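Local structure of transcriptional regulator of the TetR/AcrR family (Thermobifida fusca YX, 3DCF) at the interface of chains A and B. The protein probably binds operator DNA through an N-terminal helix-turn-helix and represses transcription. Numbering follows the deposited sequence. Chains: chain A/B, transcriptional regulator of the TetR/AcrR family.

The interface of chains A and B. Residues chain A 208-209, 212-213; chain B 159, 169, 171, 180.
B:Leu169, on the loop between helices 138-164 and 173-185 of chain B, lays its side chain on the C-terminal end of helix 199-212 of chain A. CD2 of B:Leu169 comes down on the helix backbone, 3.6 Å from the carbonyl O of A:Arg208, and also touches CA of A:Leu209. The CB side of the same leucine faces the carbonyl O of A:Gly213, just past the helix end, where glycine readily adopts the positive phi (82°) of the departing chain. A branched leucine suits this place, since its two methyls can reach different parts of an uneven surface.

A:Leu209 crosses B:Leu169 obliquely and offers apolar methyls to chain B. With CG anti to the backbone N (chi1 -174°), CD1 of A:Leu209 reaches the phenol oxygen OH of B:Tyr159 at 3.8 Å, the two side chains running past each other in opposite directions. CD2 of A:Leu209 turns toward CD2 of B:Leu180 at a looser 4.3 Å.

The long A:Arg208 bends at chi3 and brings its guanidinium beside the loop. CG1 of B:Val171, a methyl of a compact beta-branch, sits 3.5 Å above one face of that group, toward its rim, while NH1 lies near CD1 of B:Leu169.

Within chain B, the OH of B:Tyr159 hydrogen-bonds to the carbonyl O of B:Leu169 (2.7 Å), the hydroxyl donor tilted 18° from the carbonyl plane. Tyrosine's ring is long enough to reach the loop, and its hydroxyl thus both meets A:Leu209 and ties the loop to helix 138-164, probably helping to position B:Leu169.

The patch and its two-fold twin join the C-terminal regions of the two subunits, probably helping to hold the dimer typical of TetR regulators, whose paired DNA-binding domains read an operator.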
ATOM      1  N   ARG A 208       8.976   0.792 -16.379  1.00 34.39           N
ATOM      2  CA  ARG A 208      10.074   1.614 -16.922  1.00 34.99           C
ATOM      3  C   ARG A 208      10.659   2.546 -15.840  1.00 35.56           C
ATOM      4  O   ARG A 208      11.869   2.812 -15.840  1.00 35.96           O
ATOM      5  CB  ARG A 208       9.608   2.421 -18.145  1.00 35.40           C
ATOM      6  CG  ARG A 208      10.729   3.204 -18.878  1.00 35.72           C
ATOM      7  CD  ARG A 208      10.381   3.440 -20.369  1.00 36.95           C
ATOM      8  NE  ARG A 208       9.128   4.185 -20.557  1.00 41.17           N
ATOM      9  CZ  ARG A 208       8.991   5.519 -20.579  1.00 43.84           C
ATOM     10  NH1 ARG A 208      10.030   6.349 -20.408  1.00 48.04           N
ATOM     11  NH2 ARG A 208       7.768   6.037 -20.756  1.00 42.51           N
ATOM     12  N   LEU A 209       9.807   3.041 -14.934  1.00 35.05           N
ATOM     13  CA  LEU A 209      10.239   3.897 -13.822  1.00 34.46           C
ATOM     14  C   LEU A 209      11.123   3.122 -12.847  1.00 34.68           C
ATOM     15  O   LEU A 209      12.232   3.560 -12.540  1.00 34.75           O
ATOM     16  CB  LEU A 209       9.029   4.498 -13.098  1.00 34.44           C
ATOM     17  CG  LEU A 209       9.273   5.536 -11.999  1.00 35.00           C
ATOM     18  CD1 LEU A 209       9.958   6.785 -12.542  1.00 33.79           C
ATOM     19  CD2 LEU A 209       7.971   5.895 -11.368  1.00 33.80           C
ATOM     20  N   ASN A 212      14.842   1.891 -14.649  1.00 37.27           N
ATOM     21  CA  ASN A 212      15.816   2.968 -14.923  1.00 37.95           C
ATOM     22  C   ASN A 212      15.986   3.992 -13.813  1.00 39.49           C
ATOM     23  O   ASN A 212      16.962   4.753 -13.830  1.00 39.82           O
ATOM     24  CB  ASN A 212      15.368   3.778 -16.151  1.00 38.05           C
ATOM     25  CG  ASN A 212      15.183   2.932 -17.382  1.00 39.34           C
ATOM     26  OD1 ASN A 212      14.099   2.893 -17.968  1.00 43.30           O
ATOM     27  ND2 ASN A 212      16.234   2.233 -17.776  1.00 40.36           N
ATOM     28  N   GLY A 213      15.015   4.054 -12.897  1.00 40.62           N
ATOM     29  CA  GLY A 213      14.962   5.087 -11.866  1.00 41.69           C
ATOM     30  C   GLY A 213      14.342   6.357 -12.454  1.00 41.97           C
ATOM     31  O   GLY A 213      14.083   6.429 -13.666  1.00 41.55           O
TER
ATOM     32  N   TYR B 159       7.563  17.135 -10.541  1.00 40.74           N
ATOM     33  CA  TYR B 159       7.999  16.084 -11.484  1.00 40.75           C
ATOM     34  C   TYR B 159       7.885  16.578 -12.951  1.00 41.15           C
ATOM     35  O   TYR B 159       8.746  16.220 -13.781  1.00 41.50           O
ATOM     36  CB  TYR B 159       7.241  14.756 -11.283  1.00 39.09           C
ATOM     37  CG  TYR B 159       7.929  13.574 -11.955  1.00 39.08           C
ATOM     38  CD1 TYR B 159       7.687  13.257 -13.299  1.00 35.52           C
ATOM     39  CD2 TYR B 159       8.840  12.774 -11.245  1.00 36.79           C
ATOM     40  CE1 TYR B 159       8.329  12.185 -13.920  1.00 35.72           C
ATOM     41  CE2 TYR B 159       9.490  11.686 -11.864  1.00 36.62           C
ATOM     42  CZ  TYR B 159       9.231  11.402 -13.201  1.00 36.68           C
ATOM     43  OH  TYR B 159       9.860  10.334 -13.819  1.00 39.62           O
ATOM     44  N   LEU B 169      12.979  11.144 -15.788  1.00 40.53           N
ATOM     45  CA  LEU B 169      12.423  10.146 -16.729  1.00 40.32           C
ATOM     46  C   LEU B 169      11.075  10.629 -17.246  1.00 40.40           C
ATOM     47  O   LEU B 169      10.206  10.991 -16.451  1.00 40.82           O
ATOM     48  CB  LEU B 169      12.258   8.755 -16.078  1.00 40.23           C
ATOM     49  CG  LEU B 169      11.837   7.589 -16.998  1.00 40.63           C
ATOM     50  CD1 LEU B 169      12.956   7.199 -17.968  1.00 38.92           C
ATOM     51  CD2 LEU B 169      11.420   6.388 -16.192  1.00 39.16           C
ATOM     52  N   VAL B 171       7.875  10.123 -17.983  1.00 40.11           N
ATOM     53  CA  VAL B 171       6.641   9.342 -17.696  1.00 39.10           C
ATOM     54  C   VAL B 171       5.616  10.341 -17.164  1.00 37.78           C
ATOM     55  O   VAL B 171       5.984  11.434 -16.727  1.00 37.32           O
ATOM     56  CB  VAL B 171       6.850   8.182 -16.649  1.00 39.19           C
ATOM     57  CG1 VAL B 171       7.871   7.148 -17.167  1.00 37.49           C
ATOM     58  CG2 VAL B 171       7.263   8.727 -15.263  1.00 37.98           C
ATOM     59  N   LEU B 180       6.207   6.445  -6.653  1.00 30.72           N
ATOM     60  CA  LEU B 180       7.340   6.789  -5.783  1.00 30.98           C
ATOM     61  C   LEU B 180       6.868   6.927  -4.330  1.00 31.67           C
ATOM     62  O   LEU B 180       7.496   6.366  -3.410  1.00 32.07           O
ATOM     63  CB  LEU B 180       8.046   8.071  -6.252  1.00 30.95           C
ATOM     64  CG  LEU B 180       8.777   8.135  -7.615  1.00 31.20           C
ATOM     65  CD1 LEU B 180       9.268   9.577  -7.863  1.00 26.58           C
ATOM     66  CD2 LEU B 180       9.945   7.144  -7.740  1.00 27.59           C
TER